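Local coordinates for protein endoglucanase FnCel5A (Fervidobacterium nodosum, PDB 3NCO) that probably hydrolyses beta-1,4-glucosidic bonds in cellulose, as a family 5 glycoside hydrolase built on a TIM barrel, at residues Y16-I20 against D135-F139; R172-V178 against N197-H203; Y204-F210 against S271-W275; I238-K243 against I282-F288. All coordinates share one frame; numbering follows the deposited sequence.

In the fold
From the N terminus, helix 12-20 comes first, and contact 1 sets its last turn against the start of strand 137-140, closing a loop of more than a hundred residues that holds three barrel strands. Contact 2 follows in series: strands 174-177 and 198-204 pair directly, and strand 174-177 also flanks strand 137-140, so contacts 1 and 2 touch. The chain runs straight from contact 2 into contact 3, where the loop after strand 198-204 meets helix 269-285. Contact 4 joins helices 232-252 and 269-285. Contacts 3 and 4 cross, their segments alternating along the chain, and touch through Tyr204, His241 and Phe242.

Contact 1: residues Y16-I20 against D135-F139; sequences YNKMI and DKLFF
With CG anti to the carbonyl carbon (chi1 -81°), the Tyr16 ring leans from the helix toward Asp135, whose chi1 of 64° tucks CG between backbone N and carbonyl carbon. The phenol OH of Tyr16 then donates to Asp135 OD2 over a very short 2.5 Å. The carboxylate meets the ring at its edge, with the two planes 82° apart. Phe138 points its ring at the helix: its outer edge receives the Tyr16 carbonyl, O to CZ 3.6 Å, and beside it Ile20 CG1 touches Phe138 CE2 at 3.5 Å. Tyr16 CD2 also lies 3.8 Å from Phe138 CE1. On the outer side, the selenomethionine at Met19 bends at chi3 and brings CE to 3.5 Å from Lys136 CG. Replacing Tyr16 with phenylalanine would probably keep the ring packing but leave the Asp135 carboxylate without its phenolic mate. Ile173 lies against both Tyr16 and Phe138, while Ile20 continues onto Ile199. The helix end thus packs against residues at the N-terminal start of strands 137-140 and 198-204, a short helix across that end of the eight-stranded beta/alpha barrel, consistent with the bottom plug found in many TIM barrels.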
# COMPACT_ATOMS: atom_id res chain seq x y z
N TYR A 16 -11.08 6.14 10.97
CA TYR A 16 -9.69 6.35 10.52
C TYR A 16 -9.53 5.86 9.09
O TYR A 16 -8.79 6.45 8.29
CB TYR A 16 -8.67 5.68 11.46
CG TYR A 16 -8.37 6.49 12.69
CD1 TYR A 16 -8.99 6.20 13.90
CD2 TYR A 16 -7.47 7.52 12.64
CE1 TYR A 16 -8.74 6.98 15.03
CE2 TYR A 16 -7.19 8.31 13.78
CZ TYR A 16 -7.82 8.02 14.97
OH TYR A 16 -7.58 8.78 16.11
N ASN A 17 -10.21 4.76 8.73
CA ASN A 17 -10.11 4.27 7.33
C ASN A 17 -10.64 5.31 6.36
O ASN A 17 -10.05 5.54 5.31
CB ASN A 17 -10.86 2.94 7.17
CG ASN A 17 -10.61 2.29 5.82
OD1 ASN A 17 -9.47 2.10 5.40
ND2 ASN A 17 -11.69 1.89 5.17
N LYS A 18 -11.70 6.02 6.75
CA LYS A 18 -12.27 7.09 5.88
C LYS A 18 -11.29 8.24 5.68
O LYS A 18 -11.32 8.94 4.64
CB LYS A 18 -13.57 7.62 6.49
CG LYS A 18 -14.73 6.75 6.15
CD LYS A 18 -15.98 7.15 6.95
CE LYS A 18 -16.87 8.08 6.12
NZ LYS A 18 -16.21 9.40 5.85
N MSE A 19 -10.43 8.44 6.68
CA MSE A 19 -9.37 9.46 6.58
C MSE A 19 -8.33 9.13 5.50
O MSE A 19 -7.72 10.06 4.91
CB MSE A 19 -8.71 9.68 7.92
CG MSE A 19 -9.61 10.39 8.91
SE MSE A 19 -8.70 10.35 10.69
CE MSE A 19 -6.90 10.88 10.21
N ILE A 20 -8.11 7.84 5.24
CA ILE A 20 -7.25 7.46 4.09
C ILE A 20 -7.85 8.03 2.80
O ILE A 20 -7.13 8.51 1.92
CB ILE A 20 -7.06 5.92 4.00
CG1 ILE A 20 -6.37 5.42 5.29
CG2 ILE A 20 -6.25 5.53 2.74
CD1 ILE A 20 -6.28 3.88 5.30
N ASP A 135 -1.90 11.02 15.18
CA ASP A 135 -2.62 9.80 14.79
C ASP A 135 -2.92 9.68 13.28
O ASP A 135 -3.46 8.66 12.85
CB ASP A 135 -3.89 9.64 15.63
CG ASP A 135 -4.91 10.75 15.39
OD1 ASP A 135 -4.74 11.67 14.54
OD2 ASP A 135 -5.95 10.67 16.08
N LYS A 136 -2.52 10.70 12.51
CA LYS A 136 -2.68 10.75 11.05
C LYS A 136 -1.52 10.00 10.37
O LYS A 136 -1.49 9.92 9.17
CB LYS A 136 -2.72 12.20 10.55
CG LYS A 136 -4.07 12.85 10.87
CD LYS A 136 -3.93 14.35 10.90
CE LYS A 136 -5.27 14.97 11.38
NZ LYS A 136 -5.10 16.42 11.63
N LEU A 137 -0.56 9.53 11.17
CA LEU A 137 0.43 8.52 10.72
C LEU A 137 -0.07 7.12 11.10
O LEU A 137 -0.24 6.83 12.29
CB LEU A 137 1.79 8.73 11.38
CG LEU A 137 2.86 7.68 11.05
CD1 LEU A 137 3.29 7.73 9.55
CD2 LEU A 137 4.07 7.86 11.99
N PHE A 138 -0.18 6.26 10.08
CA PHE A 138 -0.58 4.84 10.24
C PHE A 138 0.61 3.92 9.95
O PHE A 138 1.45 4.27 9.09
CB PHE A 138 -1.67 4.46 9.21
CG PHE A 138 -2.97 5.21 9.37
CD1 PHE A 138 -3.19 6.08 10.40
CD2 PHE A 138 -4.01 4.95 8.48
CE1 PHE A 138 -4.41 6.81 10.48
CE2 PHE A 138 -5.23 5.63 8.57
CZ PHE A 138 -5.43 6.58 9.56
N PHE A 139 0.69 2.76 10.63
CA PHE A 139 1.73 1.78 10.31
C PHE A 139 1.15 0.67 9.45
O PHE A 139 -0.06 0.43 9.49
CB PHE A 139 2.23 1.10 11.58
CG PHE A 139 2.95 2.04 12.52
CD1 PHE A 139 3.42 3.26 12.03
CD2 PHE A 139 3.23 1.67 13.87
CE1 PHE A 139 4.08 4.16 12.83
CE2 PHE A 139 3.93 2.55 14.72
CZ PHE A 139 4.39 3.80 14.19

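Contact 2: residues R172-V178 against N197-H203; sequences RIVIIDV and NIIVSFH
Ile173 opens the walk, its CG2 3.6 Å from Ile199 CD1 as two neighbouring strands of the TIM barrel begin to pair in parallel. With CG1 beside the backbone N (chi1 -69°), Ile173 has CG2 anti to that N, which sends the methyl across to Ile199, while CD1 on the other branch lies near the Asn197 carbonyl. An alanine in place of Ile173 is likely to open a gap beside Ile199 CD1 and take away the side chain that lies on Tyr16 of helix 12-20. Val174 takes up the ladder, its N donating to Asn197 O and its O accepting from Ile199 N. Ile175 and Ile199 lie side by side on the barrel's inner face, and Ile175 CG2 reaches Ser201 CB at 3.6 Å; Ser201 OG itself bonds to the Phe257 carbonyl. Ile176 points outward, where Tyr158 of helix 151-168 touches it. Its N meets Ile199 O at 2.8 Å, and its O accepts from Ser201 N. Asp177 turns inward again; its OD2 is bonded to Glu144 N, and His203 ND1 is hydrogen-bonded to Glu144 OE2, so Glu144 links the two side chains. The last rung is Val178 N to Ser201 O, nearly straight at 173°, and beside it Val178 CG2 rests 3.8 Å from Val200 CG1.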
# COMPACT_ATOMS: atom_id res chain seq x y z
N ARG A 172 -2.54 3.34 17.66
CA ARG A 172 -2.26 3.74 16.28
C ARG A 172 -2.81 2.71 15.31
O ARG A 172 -2.72 1.49 15.55
CB ARG A 172 -0.76 3.89 16.01
CG ARG A 172 -0.48 4.64 14.68
CD ARG A 172 1.03 4.83 14.47
NE ARG A 172 1.61 5.62 15.58
CZ ARG A 172 1.47 6.95 15.74
NH1 ARG A 172 0.81 7.68 14.82
NH2 ARG A 172 2.01 7.53 16.80
N ILE A 173 -3.38 3.22 14.23
CA ILE A 173 -3.85 2.31 13.20
C ILE A 173 -2.70 1.44 12.64
O ILE A 173 -1.66 1.97 12.25
CB ILE A 173 -4.53 3.07 12.09
CG1 ILE A 173 -5.84 3.68 12.58
CG2 ILE A 173 -4.75 2.12 10.88
CD1 ILE A 173 -6.95 2.69 12.85
N VAL A 174 -2.91 0.12 12.57
CA VAL A 174 -1.94 -0.75 11.92
C VAL A 174 -2.69 -1.48 10.80
O VAL A 174 -3.77 -2.08 11.04
CB VAL A 174 -1.36 -1.77 12.93
CG1 VAL A 174 -0.49 -2.90 12.22
CG2 VAL A 174 -0.58 -0.98 14.01
N ILE A 175 -2.12 -1.44 9.59
CA ILE A 175 -2.76 -2.04 8.42
C ILE A 175 -2.16 -3.41 8.20
O ILE A 175 -0.93 -3.55 8.15
CB ILE A 175 -2.52 -1.16 7.17
CG1 ILE A 175 -3.36 0.12 7.31
CG2 ILE A 175 -2.91 -1.87 5.84
CD1 ILE A 175 -2.78 1.26 6.54
N ILE A 176 -3.05 -4.39 8.07
CA ILE A 176 -2.69 -5.80 7.85
C ILE A 176 -2.99 -6.23 6.41
O ILE A 176 -4.15 -6.20 5.97
CB ILE A 176 -3.53 -6.73 8.82
CG1 ILE A 176 -3.44 -6.22 10.25
CG2 ILE A 176 -3.12 -8.18 8.70
CD1 ILE A 176 -2.02 -5.99 10.77
N ASP A 177 -1.95 -6.61 5.67
CA ASP A 177 -2.13 -7.07 4.28
C ASP A 177 -2.66 -8.48 4.18
O ASP A 177 -2.29 -9.35 4.92
CB ASP A 177 -0.78 -7.03 3.53
CG ASP A 177 -0.36 -5.55 3.15
OD1 ASP A 177 -0.50 -4.65 4.03
OD2 ASP A 177 0.18 -5.31 2.03
N VAL A 178 -3.51 -8.64 3.21
CA VAL A 178 -3.95 -9.97 2.73
C VAL A 178 -2.71 -10.70 2.19
O VAL A 178 -1.85 -10.06 1.55
CB VAL A 178 -5.02 -9.70 1.65
CG1 VAL A 178 -5.34 -11.02 0.98
CG2 VAL A 178 -6.24 -9.14 2.37
N ASN A 197 -7.99 -1.33 16.38
CA ASN A 197 -7.36 -0.31 15.58
C ASN A 197 -6.59 -0.93 14.44
O ASN A 197 -5.44 -0.52 14.17
CB ASN A 197 -6.48 0.60 16.46
CG ASN A 197 -7.32 1.47 17.39
OD1 ASN A 197 -7.31 1.28 18.60
ND2 ASN A 197 -8.07 2.40 16.79
N ILE A 198 -7.18 -1.93 13.76
CA ILE A 198 -6.58 -2.48 12.55
C ILE A 198 -7.46 -2.20 11.30
O ILE A 198 -8.68 -2.05 11.42
CB ILE A 198 -6.23 -3.99 12.66
CG1 ILE A 198 -7.46 -4.83 13.01
CG2 ILE A 198 -5.10 -4.19 13.69
CD1 ILE A 198 -7.24 -6.40 12.70
N ILE A 199 -6.80 -2.17 10.15
CA ILE A 199 -7.48 -2.10 8.86
C ILE A 199 -6.88 -3.19 7.98
O ILE A 199 -5.66 -3.40 8.01
CB ILE A 199 -7.21 -0.71 8.21
CG1 ILE A 199 -7.91 0.38 9.07
CG2 ILE A 199 -7.73 -0.61 6.77
CD1 ILE A 199 -7.58 1.80 8.63
N VAL A 200 -7.72 -3.84 7.18
CA VAL A 200 -7.16 -4.91 6.32
C VAL A 200 -6.99 -4.31 4.94
O VAL A 200 -7.81 -3.48 4.51
CB VAL A 200 -8.16 -6.14 6.29
CG1 VAL A 200 -7.85 -7.09 5.16
CG2 VAL A 200 -8.16 -6.85 7.66
N SER A 201 -5.91 -4.69 4.26
CA SER A 201 -5.69 -4.16 2.91
C SER A 201 -5.47 -5.24 1.85
O SER A 201 -4.75 -6.19 2.09
CB SER A 201 -4.47 -3.24 2.96
OG SER A 201 -4.20 -2.74 1.68
N PHE A 202 -6.06 -5.03 0.66
CA PHE A 202 -5.74 -5.91 -0.50
C PHE A 202 -5.29 -5.03 -1.64
O PHE A 202 -5.42 -3.81 -1.53
CB PHE A 202 -6.92 -6.81 -0.94
CG PHE A 202 -8.04 -6.08 -1.68
CD1 PHE A 202 -8.30 -6.34 -3.02
CD2 PHE A 202 -8.89 -5.18 -0.99
CE1 PHE A 202 -9.38 -5.67 -3.69
CE2 PHE A 202 -9.93 -4.52 -1.65
CZ PHE A 202 -10.17 -4.77 -2.98
N HIS A 203 -4.65 -5.63 -2.62
CA HIS A 203 -4.21 -4.91 -3.81
C HIS A 203 -4.95 -5.45 -5.00
O HIS A 203 -5.27 -6.64 -5.04
CB HIS A 203 -2.74 -5.12 -4.01
CG HIS A 203 -1.92 -4.56 -2.90
ND1 HIS A 203 -0.56 -4.73 -2.82
CD2 HIS A 203 -2.28 -3.82 -1.83
CE1 HIS A 203 -0.11 -4.10 -1.75
NE2 HIS A 203 -1.14 -3.54 -1.13

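Contact 3: residues Y204-F210 against S271-W275; sequences YYEPFNF and SRVKW
The Trp275 indole presents one face to Phe210 and its edge to the backbone of the other segment. Over that face lies Phe210 CD2, and the two rings sit obliquely, their planes 46° apart and the centroid of the Phe210 ring 5.3 Å from that of the indole's five-membered ring. At the edge are the carbonyl oxygens of Glu206 and Tyr204. Trp275 NE1 donates to Glu206 O at 2.7 Å; the acceptor lies close to the indole plane, but the N-H...O angle is only 144°. Farther round, Trp275 CH2 stands 3.5 Å from Tyr204 O, a buried oxygen with no polar partner. The Tyr204 ring carries Glu206 N over the centre of one face, and its CD2 touches Trp275 CZ2 at 3.8 Å. Phe210 ends against the helix, with Ser271 CB 3.4 Å from its CE1 and the backbone N of Arg272 at its edge. Trp275 reaches this loop because its CG stands anti to the backbone N (chi1 -176°). The peptide before Pro207 is cis, and Pro207 CD comes beside Trp275 NE1, 3.7 Å away. Pro207 occupies the N-cap position of helix 208-211. The indole thus fixes the turn after strand 198-204 to helix 269-285, with Ile238 of helix 232-252 and Phe261 of strand 256-261 also packed on Trp275.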
# COMPACT_ATOMS: atom_id res chain seq x y z
N TYR A 204 -5.22 -4.59 -5.98
CA TYR A 204 -6.05 -4.98 -7.10
C TYR A 204 -5.40 -4.65 -8.43
O TYR A 204 -5.20 -3.47 -8.75
CB TYR A 204 -7.46 -4.38 -7.06
CG TYR A 204 -8.41 -5.14 -7.97
CD1 TYR A 204 -8.85 -6.42 -7.64
CD2 TYR A 204 -8.87 -4.57 -9.17
CE1 TYR A 204 -9.71 -7.11 -8.51
CE2 TYR A 204 -9.72 -5.23 -10.03
CZ TYR A 204 -10.14 -6.49 -9.69
OH TYR A 204 -11.00 -7.16 -10.50
N TYR A 205 -5.12 -5.71 -9.19
CA TYR A 205 -4.52 -5.59 -10.52
C TYR A 205 -5.16 -6.53 -11.56
O TYR A 205 -4.54 -6.84 -12.59
CB TYR A 205 -3.05 -5.94 -10.41
CG TYR A 205 -2.26 -4.89 -9.65
CD1 TYR A 205 -1.94 -3.68 -10.25
CD2 TYR A 205 -1.76 -5.15 -8.34
CE1 TYR A 205 -1.18 -2.74 -9.60
CE2 TYR A 205 -0.97 -4.19 -7.68
CZ TYR A 205 -0.68 -2.99 -8.31
OH TYR A 205 0.11 -2.05 -7.71
N GLU A 206 -6.39 -6.97 -11.32
CA GLU A 206 -7.10 -7.80 -12.31
C GLU A 206 -7.77 -6.95 -13.35
O GLU A 206 -8.29 -5.87 -13.03
CB GLU A 206 -8.15 -8.65 -11.62
CG GLU A 206 -7.49 -9.49 -10.50
CD GLU A 206 -6.31 -10.28 -11.04
OE1 GLU A 206 -6.38 -10.86 -12.14
OE2 GLU A 206 -5.24 -10.29 -10.40
N PRO A 207 -7.79 -7.43 -14.61
CA PRO A 207 -7.13 -8.63 -15.18
C PRO A 207 -5.63 -8.40 -15.23
O PRO A 207 -5.20 -7.35 -15.75
CB PRO A 207 -7.73 -8.71 -16.61
CG PRO A 207 -8.96 -7.88 -16.52
CD PRO A 207 -8.63 -6.76 -15.60
N PHE A 208 -4.84 -9.31 -14.66
CA PHE A 208 -3.40 -9.11 -14.56
C PHE A 208 -2.76 -9.00 -15.94
O PHE A 208 -1.80 -8.23 -16.11
CB PHE A 208 -2.76 -10.25 -13.76
CG PHE A 208 -1.43 -9.92 -13.19
CD1 PHE A 208 -1.35 -9.27 -11.96
CD2 PHE A 208 -0.25 -10.31 -13.84
CE1 PHE A 208 -0.12 -8.97 -11.39
CE2 PHE A 208 1.02 -10.02 -13.23
CZ PHE A 208 1.06 -9.35 -12.01
N ASN A 209 -3.34 -9.71 -16.92
CA ASN A 209 -2.78 -9.61 -18.28
C ASN A 209 -3.11 -8.27 -18.93
O ASN A 209 -2.52 -7.91 -19.96
CB ASN A 209 -3.14 -10.83 -19.16
CG ASN A 209 -4.63 -10.87 -19.57
OD1 ASN A 209 -5.46 -10.09 -19.08
ND2 ASN A 209 -4.97 -11.84 -20.42
N PHE A 210 -4.04 -7.52 -18.31
CA PHE A 210 -4.28 -6.14 -18.73
C PHE A 210 -3.37 -5.16 -17.98
O PHE A 210 -2.68 -4.35 -18.60
CB PHE A 210 -5.74 -5.71 -18.59
CG PHE A 210 -5.92 -4.22 -18.82
CD1 PHE A 210 -5.78 -3.68 -20.10
CD2 PHE A 210 -6.11 -3.35 -17.75
CE1 PHE A 210 -5.87 -2.31 -20.31
CE2 PHE A 210 -6.19 -1.97 -17.94
CZ PHE A 210 -6.08 -1.45 -19.21
N SER A 271 -7.97 2.58 -22.31
CA SER A 271 -8.17 1.44 -21.39
C SER A 271 -7.75 1.72 -19.95
O SER A 271 -8.48 1.42 -19.01
CB SER A 271 -7.51 0.15 -21.89
OG SER A 271 -8.05 -0.28 -23.12
N ARG A 272 -6.59 2.33 -19.76
CA ARG A 272 -6.09 2.64 -18.42
C ARG A 272 -7.06 3.55 -17.68
O ARG A 272 -7.37 3.36 -16.48
CB ARG A 272 -4.72 3.31 -18.52
CG ARG A 272 -3.64 2.35 -18.92
CD ARG A 272 -2.32 3.04 -19.08
NE ARG A 272 -1.73 3.31 -17.79
CZ ARG A 272 -0.88 4.31 -17.53
NH1 ARG A 272 -0.50 5.14 -18.50
NH2 ARG A 272 -0.37 4.45 -16.29
N VAL A 273 -7.55 4.55 -18.43
CA VAL A 273 -8.42 5.57 -17.88
C VAL A 273 -9.76 4.95 -17.43
O VAL A 273 -10.23 5.22 -16.30
CB VAL A 273 -8.64 6.69 -18.93
CG1 VAL A 273 -9.89 7.52 -18.59
CG2 VAL A 273 -7.41 7.57 -19.01
N LYS A 274 -10.34 4.11 -18.32
CA LYS A 274 -11.60 3.40 -18.00
C LYS A 274 -11.45 2.41 -16.83
O LYS A 274 -12.32 2.34 -15.94
CB LYS A 274 -12.12 2.68 -19.22
CG LYS A 274 -12.72 3.61 -20.26
CD LYS A 274 -13.34 2.79 -21.41
CE LYS A 274 -13.66 3.66 -22.63
NZ LYS A 274 -14.38 4.90 -22.24
N TRP A 275 -10.38 1.60 -16.86
CA TRP A 275 -10.14 0.60 -15.79
C TRP A 275 -9.96 1.31 -14.46
O TRP A 275 -10.57 0.93 -13.46
CB TRP A 275 -8.92 -0.28 -16.15
CG TRP A 275 -8.65 -1.39 -15.16
CD1 TRP A 275 -9.13 -2.69 -15.22
CD2 TRP A 275 -7.82 -1.32 -13.99
NE1 TRP A 275 -8.65 -3.41 -14.15
CE2 TRP A 275 -7.86 -2.59 -13.38
CE3 TRP A 275 -7.06 -0.29 -13.39
CZ2 TRP A 275 -7.18 -2.87 -12.18
CZ3 TRP A 275 -6.37 -0.57 -12.20
CH2 TRP A 275 -6.46 -1.85 -11.62

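Contact 4: residues I238-K243 against I282-F288; sequences IRNHFK and IAEEFGF
Phe242 and Ile282 meet at the centre of this helix pair, Ile282 CG2 pressing on Phe242 CB at 3.7 Å. The Phe242 ring then reaches Ala283, whose CB lies at its edge, 3.8 Å from CE2. Phe288 comes to the adjoining ring atom, its CE2 3.6 Å from Phe242 CD2, yet the near-parallel planes, 29° apart, are displaced enough that little of one ring faces the other. The CD1 methyl at the end of the other branch of Ile282 touches Ile238 CG2. Phe286 lies against the backbone of the first helix, with Lys243 CA over its face, 4.2 Å from the ring centroid in a CH-pi contact, and Phe242 CB beside its CD2.

Toward the solvent, Arg239 forms a salt bridge from NH1 to Glu285 OE1 at 2.6 Å. The carboxylate oxygen lies at the guanidinium edge, while Ile282 CD1 stands over one face of the group, near its margin. Arg239 starts with CG anti to the backbone N (chi1 -169°) and bends at chi3, which turns the guanidinium back over Ile282 toward the acid.

A Schellman motif positions Phe288: Gly287, with positive phi, ends the helix as Phe288 N bonds to Ala283 O and Gly287 N to Glu284 O. The turn carries Phe288 into the interior beside Ile256. Helices 232-252 and 269-285 are thereby joined on the outside of the barrel, with Leu258 of strand 256-261 beneath Phe242 and Ala283, and Phe202 and Tyr204 of strand 198-204 meeting Phe242 edge-to-face.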
# COMPACT_ATOMS: atom_id res chain seq x y z
N ILE A 238 -15.06 -7.05 -11.88
CA ILE A 238 -14.46 -6.28 -10.77
C ILE A 238 -15.46 -6.21 -9.58
O ILE A 238 -15.09 -6.41 -8.43
CB ILE A 238 -14.05 -4.85 -11.19
CG1 ILE A 238 -13.00 -4.96 -12.30
CG2 ILE A 238 -13.52 -4.00 -9.97
CD1 ILE A 238 -12.60 -3.59 -12.92
N ARG A 239 -16.70 -5.88 -9.88
CA ARG A 239 -17.72 -5.82 -8.83
C ARG A 239 -17.79 -7.14 -8.04
O ARG A 239 -17.90 -7.14 -6.82
CB ARG A 239 -19.08 -5.46 -9.44
CG ARG A 239 -20.09 -5.12 -8.32
CD ARG A 239 -21.46 -4.73 -8.81
NE ARG A 239 -21.45 -3.97 -10.05
CZ ARG A 239 -21.17 -2.68 -10.15
NH1 ARG A 239 -20.87 -1.98 -9.06
NH2 ARG A 239 -21.21 -2.07 -11.33
N ASN A 240 -17.77 -8.28 -8.75
CA ASN A 240 -17.86 -9.60 -8.12
C ASN A 240 -16.66 -9.75 -7.17
O ASN A 240 -16.79 -10.24 -6.05
CB ASN A 240 -17.91 -10.70 -9.23
CG ASN A 240 -18.11 -12.14 -8.70
OD1 ASN A 240 -19.16 -12.49 -8.13
ND2 ASN A 240 -17.11 -12.99 -8.94
N HIS A 241 -15.47 -9.38 -7.65
CA HIS A 241 -14.26 -9.46 -6.81
C HIS A 241 -14.39 -8.61 -5.52
O HIS A 241 -14.03 -9.06 -4.42
CB HIS A 241 -13.07 -8.98 -7.62
CG HIS A 241 -12.73 -9.90 -8.76
ND1 HIS A 241 -11.94 -9.50 -9.82
CD2 HIS A 241 -13.06 -11.19 -9.01
CE1 HIS A 241 -11.76 -10.52 -10.64
NE2 HIS A 241 -12.44 -11.56 -10.18
N PHE A 242 -14.79 -7.36 -5.68
CA PHE A 242 -14.82 -6.42 -4.54
C PHE A 242 -15.97 -6.78 -3.58
O PHE A 242 -15.81 -6.65 -2.35
CB PHE A 242 -15.00 -4.98 -5.02
CG PHE A 242 -13.73 -4.35 -5.52
CD1 PHE A 242 -12.85 -5.03 -6.37
CD2 PHE A 242 -13.38 -3.09 -5.07
CE1 PHE A 242 -11.64 -4.41 -6.79
CE2 PHE A 242 -12.19 -2.49 -5.47
CZ PHE A 242 -11.35 -3.14 -6.36
N LYS A 243 -17.08 -7.26 -4.14
CA LYS A 243 -18.18 -7.79 -3.29
C LYS A 243 -17.72 -8.94 -2.37
O LYS A 243 -18.09 -9.04 -1.19
CB LYS A 243 -19.38 -8.18 -4.14
CG LYS A 243 -20.59 -8.69 -3.32
CD LYS A 243 -21.77 -9.02 -4.25
CE LYS A 243 -21.61 -10.42 -4.78
NZ LYS A 243 -22.85 -11.21 -4.54
N ILE A 282 -15.93 1.44 -7.85
CA ILE A 282 -16.41 0.23 -7.17
C ILE A 282 -15.82 0.14 -5.75
O ILE A 282 -16.51 -0.28 -4.81
CB ILE A 282 -16.12 -1.04 -8.00
CG1 ILE A 282 -16.97 -1.00 -9.29
CG2 ILE A 282 -16.38 -2.33 -7.17
CD1 ILE A 282 -16.70 -2.15 -10.28
N ALA A 283 -14.58 0.60 -5.58
CA ALA A 283 -14.04 0.70 -4.22
C ALA A 283 -14.89 1.70 -3.41
O ALA A 283 -15.22 1.43 -2.26
CB ALA A 283 -12.53 1.13 -4.23
N GLU A 284 -15.30 2.82 -4.03
CA GLU A 284 -16.10 3.80 -3.29
C GLU A 284 -17.44 3.16 -2.89
O GLU A 284 -17.92 3.36 -1.74
CB GLU A 284 -16.35 5.07 -4.13
CG GLU A 284 -15.14 5.97 -4.21
CD GLU A 284 -15.28 6.99 -5.36
OE1 GLU A 284 -16.38 7.03 -6.00
OE2 GLU A 284 -14.30 7.74 -5.64
N GLU A 285 -18.03 2.40 -3.82
CA GLU A 285 -19.35 1.82 -3.61
C GLU A 285 -19.35 0.86 -2.42
O GLU A 285 -20.34 0.78 -1.67
CB GLU A 285 -19.86 1.16 -4.90
CG GLU A 285 -21.02 0.20 -4.76
CD GLU A 285 -21.15 -0.75 -5.98
OE1 GLU A 285 -20.51 -0.46 -7.04
OE2 GLU A 285 -21.92 -1.77 -5.86
N PHE A 286 -18.23 0.14 -2.24
CA PHE A 286 -18.13 -0.75 -1.09
C PHE A 286 -17.53 -0.12 0.15
O PHE A 286 -17.29 -0.83 1.14
CB PHE A 286 -17.40 -2.06 -1.49
CG PHE A 286 -18.22 -2.91 -2.42
CD1 PHE A 286 -19.36 -3.57 -1.94
CD2 PHE A 286 -17.96 -2.97 -3.78
CE1 PHE A 286 -20.15 -4.32 -2.79
CE2 PHE A 286 -18.76 -3.75 -4.63
CZ PHE A 286 -19.86 -4.37 -4.14
N GLY A 287 -17.26 1.20 0.15
CA GLY A 287 -16.76 1.82 1.37
C GLY A 287 -15.29 1.54 1.65
O GLY A 287 -14.81 1.66 2.79
N PHE A 288 -14.56 1.17 0.60
CA PHE A 288 -13.12 0.95 0.72
C PHE A 288 -12.36 2.27 0.53
O PHE A 288 -12.63 3.01 -0.40
CB PHE A 288 -12.59 -0.02 -0.35
CG PHE A 288 -13.24 -1.38 -0.34
CD1 PHE A 288 -13.97 -1.84 0.75
CD2 PHE A 288 -13.06 -2.25 -1.45
CE1 PHE A 288 -14.56 -3.09 0.71
CE2 PHE A 288 -13.62 -3.54 -1.49
CZ PHE A 288 -14.36 -3.97 -0.38